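Local coordinates for protein putative thiol-disulfide isomerase or thioredoxin (Salmonella enterica subsp. enterica serovar Typhimurium, PDB 3L9V) that is a DsbA-like thiol-disulfide oxidoreductase that probably forms or exchanges disulfide bonds in substrate proteins through a thioredoxin-type CxxC site, at residues H65-A70 with K95-P100; R69-A74 with D81-A86; V57-P62 with R136-Y141. All blocks are in the same frame, centred on the assembly; numbering follows the deposited sequence.

Contact 1. Residues H65-A70 with K95-P100; sequences HELTRA and KRLHSP
Glu66 and Pro100 bring the two backbones nearest, with Glu66 CA 6.7 Å from Pro100 CA. Segment 65-70 is part of helix 64-77. Within it, Arg69 N bonds to His65 O and Ala70 N to Glu66 O. Segment 95-100 is the irregular link between helices 80-93 and 100-111. Lys95 is the first residue to leave the helical path, with a positive phi of 57°. Ser99 is the N-cap of the next helix, and its side chain caps a backbone N in the first turn. The carboxylate of Asp102 takes the backbone N-H groups of His98 and Ser99, which ties the end of the link to that helix.

Two pairs of side chains make the contact. Glu66 points its CB toward the link. Its chain bends sharply at chi2 (91°), and the carboxylate ends beside the proline ring, with Glu66 OE2 4.0 Å from Pro100 CG. This is van der Waals contact at the solvent side. The second pair lies deeper. Leu67 leaves its helix on a flank, but its tip swings across, and Leu67 CD2 comes 4.4 Å from Leu97 CD1. The two leucines meet by single methyl groups. Phe87 of helix 80-93 touches both of them, and Val103 of helix 100-111 packs on Leu67.

No hydrogen bond or salt bridge joins the segments, and they bury 128 Å² together. The leucine pair is loose, and the Phe87 side chain packs on both members. The acid of Glu66 lies in the first turn of its own helix, where the helix dipole may favour a negative charge. The chemistry is an inner apolar pair and, nearer the solvent, a carboxylate resting beside a proline ring. Between the two segments, helix 64-77 and the link are joined by packing alone.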
loop_
_atom_site.group_PDB
_atom_site.type_symbol
_atom_site.label_atom_id
_atom_site.label_comp_id
_atom_site.label_asym_id
_atom_site.label_seq_id
_atom_site.Cartn_x
_atom_site.Cartn_y
_atom_site.Cartn_z
ATOM N N HIS A 65 3.138 5.853 12.329
ATOM C CA HIS A 65 3.149 7.174 11.723
ATOM C C HIS A 65 4.453 7.445 11.024
ATOM O O HIS A 65 4.481 8.171 10.035
ATOM C CB HIS A 65 2.881 8.253 12.773
ATOM C CG HIS A 65 1.463 8.294 13.242
ATOM N ND1 HIS A 65 0.499 9.060 12.618
ATOM C CD2 HIS A 65 0.842 7.663 14.267
ATOM C CE1 HIS A 65 -0.650 8.911 13.252
ATOM N NE2 HIS A 65 -0.468 8.070 14.258
ATOM N N GLU A 66 5.534 6.866 11.547
ATOM C CA GLU A 66 6.862 7.048 10.960
ATOM C C GLU A 66 6.967 6.345 9.605
ATOM O O GLU A 66 7.557 6.869 8.658
ATOM C CB GLU A 66 7.944 6.501 11.909
ATOM C CG GLU A 66 8.222 7.371 13.120
ATOM C CD GLU A 66 7.361 7.013 14.338
ATOM O OE1 GLU A 66 6.360 6.261 14.208
ATOM O OE2 GLU A 66 7.684 7.507 15.434
ATOM N N LEU A 67 6.411 5.140 9.522
ATOM C CA LEU A 67 6.345 4.423 8.259
ATOM C C LEU A 67 5.495 5.198 7.226
ATOM O O LEU A 67 5.907 5.356 6.096
ATOM C CB LEU A 67 5.820 3.002 8.492
ATOM C CG LEU A 67 6.885 2.165 9.259
ATOM C CD1 LEU A 67 6.281 0.895 9.777
ATOM C CD2 LEU A 67 8.071 1.846 8.344
ATOM N N THR A 68 4.320 5.682 7.627
ATOM C CA THR A 68 3.484 6.472 6.717
ATOM C C THR A 68 4.245 7.675 6.125
ATOM O O THR A 68 4.122 7.970 4.953
ATOM C CB THR A 68 2.175 6.955 7.409
ATOM O OG1 THR A 68 1.352 5.822 7.722
ATOM C CG2 THR A 68 1.350 7.966 6.503
ATOM N N ARG A 69 5.029 8.351 6.947
ATOM C CA ARG A 69 5.818 9.500 6.496
ATOM C C ARG A 69 6.946 9.010 5.617
ATOM O O ARG A 69 7.247 9.626 4.611
ATOM C CB ARG A 69 6.352 10.306 7.692
ATOM C CG ARG A 69 7.212 11.565 7.327
ATOM C CD ARG A 69 7.385 12.482 8.550
ATOM N NE ARG A 69 6.169 13.226 8.839
ATOM C CZ ARG A 69 5.830 14.366 8.236
ATOM N NH1 ARG A 69 6.639 14.906 7.334
ATOM N NH2 ARG A 69 4.686 14.967 8.541
ATOM N N ALA A 70 7.552 7.879 5.980
ATOM C CA ALA A 70 8.614 7.301 5.172
ATOM C C ALA A 70 8.068 6.921 3.799
ATOM O O ALA A 70 8.708 7.177 2.771
ATOM C CB ALA A 70 9.223 6.085 5.871
ATOM N N LYS A 95 12.863 -8.832 11.162
ATOM C CA LYS A 95 12.446 -8.421 12.492
ATOM C C LYS A 95 13.371 -7.352 13.074
ATOM O O LYS A 95 13.704 -7.387 14.256
ATOM C CB LYS A 95 12.386 -9.627 13.438
ATOM C CG LYS A 95 11.824 -10.911 12.831
ATOM C CD LYS A 95 10.322 -10.872 12.766
ATOM C CE LYS A 95 9.713 -12.270 12.654
ATOM N NZ LYS A 95 9.701 -12.810 11.262
ATOM N N ARG A 96 13.794 -6.405 12.246
ATOM C CA ARG A 96 14.606 -5.302 12.739
ATOM C C ARG A 96 14.022 -3.973 12.284
ATOM O O ARG A 96 14.658 -3.212 11.568
ATOM C CB ARG A 96 16.085 -5.451 12.350
ATOM C CG ARG A 96 16.371 -5.378 10.856
ATOM C CD ARG A 96 17.577 -6.236 10.475
ATOM N NE ARG A 96 18.707 -6.046 11.381
ATOM C CZ ARG A 96 19.526 -7.020 11.769
ATOM N NH1 ARG A 96 19.338 -8.259 11.333
ATOM N NH2 ARG A 96 20.530 -6.760 12.596
ATOM N N LEU A 97 12.785 -3.728 12.698
ATOM C CA LEU A 97 12.145 -2.429 12.568
ATOM C C LEU A 97 11.517 -2.067 13.891
ATOM O O LEU A 97 10.312 -2.258 14.067
ATOM C CB LEU A 97 11.017 -2.473 11.546
ATOM C CG LEU A 97 11.195 -2.063 10.095
ATOM C CD1 LEU A 97 9.813 -2.075 9.467
ATOM C CD2 LEU A 97 11.852 -0.684 9.937
ATOM N N HIS A 98 12.308 -1.532 14.817
ATOM C CA HIS A 98 11.805 -1.239 16.156
ATOM C C HIS A 98 11.727 0.245 16.471
ATOM O O HIS A 98 10.886 0.663 17.258
ATOM C CB HIS A 98 12.686 -1.882 17.229
ATOM C CG HIS A 98 13.163 -3.257 16.889
ATOM N ND1 HIS A 98 12.309 -4.324 16.724
ATOM C CD2 HIS A 98 14.415 -3.747 16.715
ATOM C CE1 HIS A 98 13.009 -5.410 16.448
ATOM N NE2 HIS A 98 14.292 -5.085 16.439
ATOM N N SER A 99 12.616 1.036 15.882
ATOM C CA SER A 99 12.737 2.442 16.254
ATOM C C SER A 99 12.733 3.369 15.044
ATOM O O SER A 99 12.901 2.933 13.922
ATOM C CB SER A 99 14.039 2.657 17.017
ATOM O OG SER A 99 15.093 2.775 16.096
ATOM N N PRO A 100 12.509 4.658 15.279
ATOM C CA PRO A 100 12.532 5.614 14.178
ATOM C C PRO A 100 13.858 5.592 13.447
ATOM O O PRO A 100 13.833 5.729 12.236
ATOM C CB PRO A 100 12.299 6.949 14.869
ATOM C CG PRO A 100 11.486 6.598 16.061
ATOM C CD PRO A 100 11.933 5.232 16.505
#

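Contact 2. Residues R69-A74 with D81-A86; sequences RAWALA and DVIEKA
Trp71 reaches from helix 64-77 to Ile83 and Glu84 on helix 80-93. Its CB leaves the helix on a flank and does not aim at the partner helix. With chi1 at -171°, CG lies opposite the backbone N, and this carries the indole across the gap. Along the ring, Trp71 CE3 lies 3.9 Å from Ile83 CG2, which approaches at a slant. Farther out, Trp71 CZ3 is 3.9 Å from Glu84 CA. At the tip, Trp71 CH2 is 3.9 Å from Glu84 CB, which lies near the ring plane at its edge. The backbone N of Glu84 is also at this edge and in plane. The indole thus ends against the start of the glutamate side chain and the helix backbone. On the five-membered side, NE1 bonds to Lys54 O, which fixes the rotation of the ring.

Ala74, one turn on, lays its CB over one ring face, 4.2 Å above the plane and toward the rim. The same methyl packs on Ile83, with Ala74 CB 3.7 Å from Ile83 CG1. Ile83 CG2 touches both Ala74 CB and Trp71 CE3, so the three side chains pack in one cluster. Glu84 is extended beyond CG and crosses the indole at an oblique angle, its carboxylate plane 79° from the ring. OE2 makes a salt bridge with Lys54 NZ and a weak hydrogen bond with Ser33 OG.

Helices 64-77 and 80-93 form an antiparallel alpha hairpin; the axes of segments 69-74 and 81-86 run at 150° and approach to 9.9 Å. Lys54 belongs to strand 52-56, so both the indole N-H and the carboxylate of Glu84 are tied to the sheet. Phe22 of strand 18-22 meets Trp71 edge-to-face. Gln134 of helix 125-140 also touches the indole, while Phe107 of helix 100-111 packs on Ile83.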
loop_
_atom_site.group_PDB
_atom_site.type_symbol
_atom_site.label_atom_id
_atom_site.label_comp_id
_atom_site.label_asym_id
_atom_site.label_seq_id
_atom_site.Cartn_x
_atom_site.Cartn_y
_atom_site.Cartn_z
ATOM N N ARG A 69 5.029 8.351 6.947
ATOM C CA ARG A 69 5.818 9.500 6.496
ATOM C C ARG A 69 6.946 9.010 5.617
ATOM O O ARG A 69 7.247 9.626 4.611
ATOM C CB ARG A 69 6.352 10.306 7.692
ATOM C CG ARG A 69 7.212 11.565 7.327
ATOM C CD ARG A 69 7.385 12.482 8.550
ATOM N NE ARG A 69 6.169 13.226 8.839
ATOM C CZ ARG A 69 5.830 14.366 8.236
ATOM N NH1 ARG A 69 6.639 14.906 7.334
ATOM N NH2 ARG A 69 4.686 14.967 8.541
ATOM N N ALA A 70 7.552 7.879 5.980
ATOM C CA ALA A 70 8.614 7.301 5.172
ATOM C C ALA A 70 8.068 6.921 3.799
ATOM O O ALA A 70 8.708 7.177 2.771
ATOM C CB ALA A 70 9.223 6.085 5.871
ATOM N N TRP A 71 6.862 6.340 3.786
ATOM C CA TRP A 71 6.194 6.011 2.530
ATOM C C TRP A 71 5.833 7.267 1.712
ATOM O O TRP A 71 5.930 7.280 0.497
ATOM C CB TRP A 71 4.916 5.213 2.825
ATOM C CG TRP A 71 4.294 4.651 1.599
ATOM C CD1 TRP A 71 3.121 5.065 1.006
ATOM C CD2 TRP A 71 4.789 3.561 0.801
ATOM N NE1 TRP A 71 2.879 4.309 -0.125
ATOM C CE2 TRP A 71 3.872 3.373 -0.263
ATOM C CE3 TRP A 71 5.927 2.741 0.872
ATOM C CZ2 TRP A 71 4.045 2.378 -1.236
ATOM C CZ3 TRP A 71 6.108 1.767 -0.092
ATOM C CH2 TRP A 71 5.167 1.586 -1.138
ATOM N N ALA A 72 5.357 8.290 2.397
ATOM C CA ALA A 72 5.101 9.575 1.748
ATOM C C ALA A 72 6.385 10.030 1.031
ATOM O O ALA A 72 6.347 10.537 -0.085
ATOM C CB ALA A 72 4.652 10.597 2.804
ATOM N N LEU A 73 7.535 9.798 1.658
ATOM C CA LEU A 73 8.804 10.236 1.070
ATOM C C LEU A 73 9.110 9.400 -0.162
ATOM O O LEU A 73 9.421 9.933 -1.237
ATOM C CB LEU A 73 9.954 10.174 2.105
ATOM C CG LEU A 73 11.304 10.601 1.535
ATOM C CD1 LEU A 73 11.261 12.057 1.023
ATOM C CD2 LEU A 73 12.393 10.407 2.604
ATOM N N ALA A 74 9.004 8.078 -0.009
ATOM C CA ALA A 74 9.075 7.163 -1.139
ATOM C C ALA A 74 8.192 7.614 -2.323
ATOM O O ALA A 74 8.631 7.628 -3.464
ATOM C CB ALA A 74 8.644 5.759 -0.705
ATOM N N ASP A 81 8.705 1.146 -5.190
ATOM C CA ASP A 81 9.136 -0.228 -5.466
ATOM C C ASP A 81 10.255 -0.731 -4.530
ATOM O O ASP A 81 10.071 -1.729 -3.837
ATOM C CB ASP A 81 9.482 -0.440 -6.955
ATOM C CG ASP A 81 10.585 0.503 -7.473
ATOM O OD1 ASP A 81 10.894 0.423 -8.683
ATOM O OD2 ASP A 81 11.144 1.315 -6.708
ATOM N N VAL A 82 11.402 -0.048 -4.480
ATOM C CA VAL A 82 12.482 -0.514 -3.601
ATOM C C VAL A 82 12.130 -0.353 -2.132
ATOM O O VAL A 82 12.510 -1.168 -1.288
ATOM C CB VAL A 82 13.839 0.188 -3.896
ATOM C CG1 VAL A 82 14.290 -0.124 -5.288
ATOM C CG2 VAL A 82 13.723 1.707 -3.702
ATOM N N ILE A 83 11.399 0.709 -1.811
ATOM C CA ILE A 83 11.049 0.951 -0.409
ATOM C C ILE A 83 10.099 -0.140 0.113
ATOM O O ILE A 83 10.205 -0.571 1.258
ATOM C CB ILE A 83 10.442 2.353 -0.223
ATOM C CG1 ILE A 83 11.540 3.409 -0.425
ATOM C CG2 ILE A 83 9.841 2.506 1.147
ATOM C CD1 ILE A 83 12.738 3.170 0.514
ATOM N N GLU A 84 9.186 -0.606 -0.733
ATOM C CA GLU A 84 8.179 -1.565 -0.273
ATOM C C GLU A 84 8.854 -2.890 0.087
ATOM O O GLU A 84 8.617 -3.452 1.147
ATOM C CB GLU A 84 7.091 -1.777 -1.337
ATOM C CG GLU A 84 5.914 -2.584 -0.820
ATOM C CD GLU A 84 4.765 -2.704 -1.834
ATOM O OE1 GLU A 84 4.891 -2.230 -2.983
ATOM O OE2 GLU A 84 3.730 -3.287 -1.468
ATOM N N LYS A 85 9.699 -3.353 -0.819
ATOM C CA LYS A 85 10.493 -4.549 -0.634
ATOM C C LYS A 85 11.382 -4.403 0.593
ATOM O O LYS A 85 11.462 -5.311 1.418
ATOM C CB LYS A 85 11.340 -4.793 -1.883
ATOM C CG LYS A 85 11.874 -6.207 -1.982
ATOM C CD LYS A 85 12.380 -6.546 -3.378
ATOM N NZ LYS A 85 13.729 -8.239 -4.669
ATOM N N ALA A 86 12.025 -3.245 0.736
ATOM C CA ALA A 86 12.932 -3.034 1.870
ATOM C C ALA A 86 12.249 -3.070 3.248
ATOM O O ALA A 86 12.774 -3.684 4.189
ATOM C CB ALA A 86 13.723 -1.738 1.703
#

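Contact 3. Residues V57-P62 with R136-Y141; sequences VSLLGP and RLFKEY
Phe138 makes two apolar contacts, one with Val57 and one with Leu59. A trans chi1 of -179° swings the ring out from helix 125-140 toward the loop after strand 52-56. Val57 meets the ring at its edge, in plane, with Val57 CG1 4.0 Å from Phe138 CD1. Val57 CB also lies 4.1 Å from Phe138 CE1. Leu59 touches the far end of the ring at a slant, Leu59 CD2 being 3.9 Å from Phe138 CZ. Both aliphatic side chains run at about a right angle to that of Phe138. Val57 is buried, whereas Leu59 lies at the surface.

No polar bond joins the two segments directly. Ser58 OG, within the loop, bonds to Glu135 OE2, which lies just before segment 136-141 and about one turn before Phe138. Backbone bonds between Val57 and Phe22 tie the start of the loop to strand 18-22.

The contact belongs to the DsbA fold, in which a helical domain is inserted into a thioredoxin fold. The loop leads from the sheet into the inserted helices, and helix 125-140 leads back to it. The contact thus lies where, as in DsbA, the inserted helices meet the thioredoxin fold.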
loop_
_atom_site.group_PDB
_atom_site.type_symbol
_atom_site.label_atom_id
_atom_site.label_comp_id
_atom_site.label_asym_id
_atom_site.label_seq_id
_atom_site.Cartn_x
_atom_site.Cartn_y
_atom_site.Cartn_z
ATOM N N VAL A 57 -1.017 3.082 6.112
ATOM C CA VAL A 57 -1.910 3.474 7.190
ATOM C C VAL A 57 -1.126 3.503 8.493
ATOM O O VAL A 57 -0.258 2.664 8.734
ATOM C CB VAL A 57 -3.159 2.552 7.318
ATOM C CG1 VAL A 57 -3.784 2.275 5.933
ATOM C CG2 VAL A 57 -2.823 1.274 8.024
ATOM N N SER A 58 -1.447 4.484 9.326
ATOM C CA SER A 58 -0.640 4.839 10.480
ATOM C C SER A 58 -1.131 4.164 11.732
ATOM O O SER A 58 -0.382 4.046 12.694
ATOM C CB SER A 58 -0.669 6.357 10.682
ATOM O OG SER A 58 -0.160 6.981 9.526
ATOM N N LEU A 59 -2.386 3.716 11.716
ATOM C CA LEU A 59 -3.011 3.284 12.958
ATOM C C LEU A 59 -2.357 2.054 13.574
ATOM O O LEU A 59 -2.422 1.849 14.783
ATOM C CB LEU A 59 -4.539 3.118 12.826
ATOM C CG LEU A 59 -5.262 1.995 12.074
ATOM C CD1 LEU A 59 -4.854 0.591 12.516
ATOM C CD2 LEU A 59 -6.763 2.182 12.266
ATOM N N LEU A 60 -1.710 1.245 12.755
ATOM C CA LEU A 60 -1.229 -0.045 13.221
ATOM C C LEU A 60 0.246 0.024 13.627
ATOM O O LEU A 60 1.062 0.646 12.930
ATOM C CB LEU A 60 -1.427 -1.077 12.112
ATOM C CG LEU A 60 -1.458 -2.558 12.434
ATOM C CD1 LEU A 60 -2.630 -2.923 13.353
ATOM C CD2 LEU A 60 -1.557 -3.305 11.128
ATOM N N GLY A 61 0.571 -0.598 14.760
ATOM C CA GLY A 61 1.939 -0.744 15.224
ATOM C C GLY A 61 2.602 0.491 15.813
ATOM O O GLY A 61 2.136 1.615 15.642
ATOM N N PRO A 62 3.708 0.279 16.537
ATOM C CA PRO A 62 4.476 1.347 17.193
ATOM C C PRO A 62 4.972 2.409 16.213
ATOM O O PRO A 62 4.904 3.581 16.540
ATOM C CB PRO A 62 5.691 0.612 17.781
ATOM C CG PRO A 62 5.296 -0.817 17.856
ATOM C CD PRO A 62 4.291 -1.056 16.752
ATOM N N ARG A 136 -5.929 11.826 4.747
ATOM C CA ARG A 136 -7.190 12.321 4.204
ATOM C C ARG A 136 -7.932 11.176 3.503
ATOM O O ARG A 136 -9.104 10.911 3.780
ATOM C CB ARG A 136 -6.936 13.485 3.226
ATOM C CG ARG A 136 -8.170 13.973 2.481
ATOM C CD ARG A 136 -8.008 15.432 1.990
ATOM N NE ARG A 136 -7.057 15.560 0.891
ATOM C CZ ARG A 136 -5.799 15.981 1.022
ATOM N NH1 ARG A 136 -5.311 16.322 2.210
ATOM N NH2 ARG A 136 -5.023 16.055 -0.045
ATOM N N LEU A 137 -7.229 10.471 2.627
ATOM C CA LEU A 137 -7.869 9.423 1.849
ATOM C C LEU A 137 -8.308 8.242 2.727
ATOM O O LEU A 137 -9.267 7.538 2.387
ATOM C CB LEU A 137 -6.986 8.997 0.684
ATOM C CG LEU A 137 -6.690 10.129 -0.312
ATOM C CD1 LEU A 137 -5.690 9.681 -1.398
ATOM C CD2 LEU A 137 -7.990 10.665 -0.943
ATOM N N PHE A 138 -7.632 8.047 3.861
ATOM C CA PHE A 138 -8.022 6.992 4.798
ATOM C C PHE A 138 -9.455 7.280 5.203
ATOM O O PHE A 138 -10.272 6.379 5.276
ATOM C CB PHE A 138 -7.111 6.963 6.033
ATOM C CG PHE A 138 -7.439 5.859 7.043
ATOM C CD1 PHE A 138 -6.760 4.658 7.029
ATOM C CD2 PHE A 138 -8.390 6.060 8.027
ATOM C CE1 PHE A 138 -7.050 3.643 7.962
ATOM C CE2 PHE A 138 -8.675 5.057 8.965
ATOM C CZ PHE A 138 -7.994 3.851 8.924
ATOM N N LYS A 139 -9.757 8.549 5.444
ATOM C CA LYS A 139 -11.099 8.907 5.899
ATOM C C LYS A 139 -12.127 8.907 4.768
ATOM O O LYS A 139 -13.250 8.464 4.973
ATOM C CB LYS A 139 -11.106 10.232 6.670
ATOM C CG LYS A 139 -10.143 10.264 7.860
ATOM C CD LYS A 139 -10.317 11.533 8.688
ATOM C CE LYS A 139 -10.246 12.778 7.817
ATOM N NZ LYS A 139 -10.512 14.014 8.607
ATOM N N GLU A 140 -11.731 9.342 3.573
ATOM C CA GLU A 140 -12.652 9.426 2.435
ATOM C C GLU A 140 -13.082 8.062 1.917
ATOM O O GLU A 140 -14.221 7.893 1.495
ATOM C CB GLU A 140 -12.034 10.235 1.288
ATOM C CG GLU A 140 -11.815 11.719 1.627
ATOM C CD GLU A 140 -11.284 12.507 0.446
ATOM O OE1 GLU A 140 -11.441 12.053 -0.712
ATOM O OE2 GLU A 140 -10.693 13.576 0.674
ATOM N N TYR A 141 -12.157 7.102 1.929
ATOM C CA TYR A 141 -12.434 5.759 1.456
ATOM C C TYR A 141 -13.128 4.945 2.534
ATOM O O TYR A 141 -13.543 3.822 2.290
ATOM C CB TYR A 141 -11.143 5.029 1.039
ATOM C CG TYR A 141 -10.665 5.371 -0.343
ATOM C CD1 TYR A 141 -9.816 6.441 -0.552
ATOM C CD2 TYR A 141 -11.076 4.630 -1.449
ATOM C CE1 TYR A 141 -9.390 6.765 -1.804
ATOM C CE2 TYR A 141 -10.644 4.949 -2.716
ATOM C CZ TYR A 141 -9.798 6.031 -2.881
ATOM O OH TYR A 141 -9.340 6.381 -4.123
#

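How the contacts relate
Contacts 1 and 2 follow one another along helix 64-77 and share Arg69 and Ala70; their centres are 11 Å apart. Contact 3 closes a longer chain loop that holds both of the others. Its centre lies 15 Å from that of contact 1, and the two touch directly: Thr68 OG1 and Ser58 OG are 2.6 Å apart, probably a hydrogen bond. Contacts 2 and 3 do not touch; their nearest atoms are about 6 Å apart. Contact 1 packs helix 64-77 on a connecting loop and contact 2 packs it on helix 80-93, both probably within the inserted helical domain, while contact 3 sits near its border with the thioredoxin fold. Glu84 and Val57 lie near, without touching, Cys26 and Cys29, the probable redox-active CxxC pair.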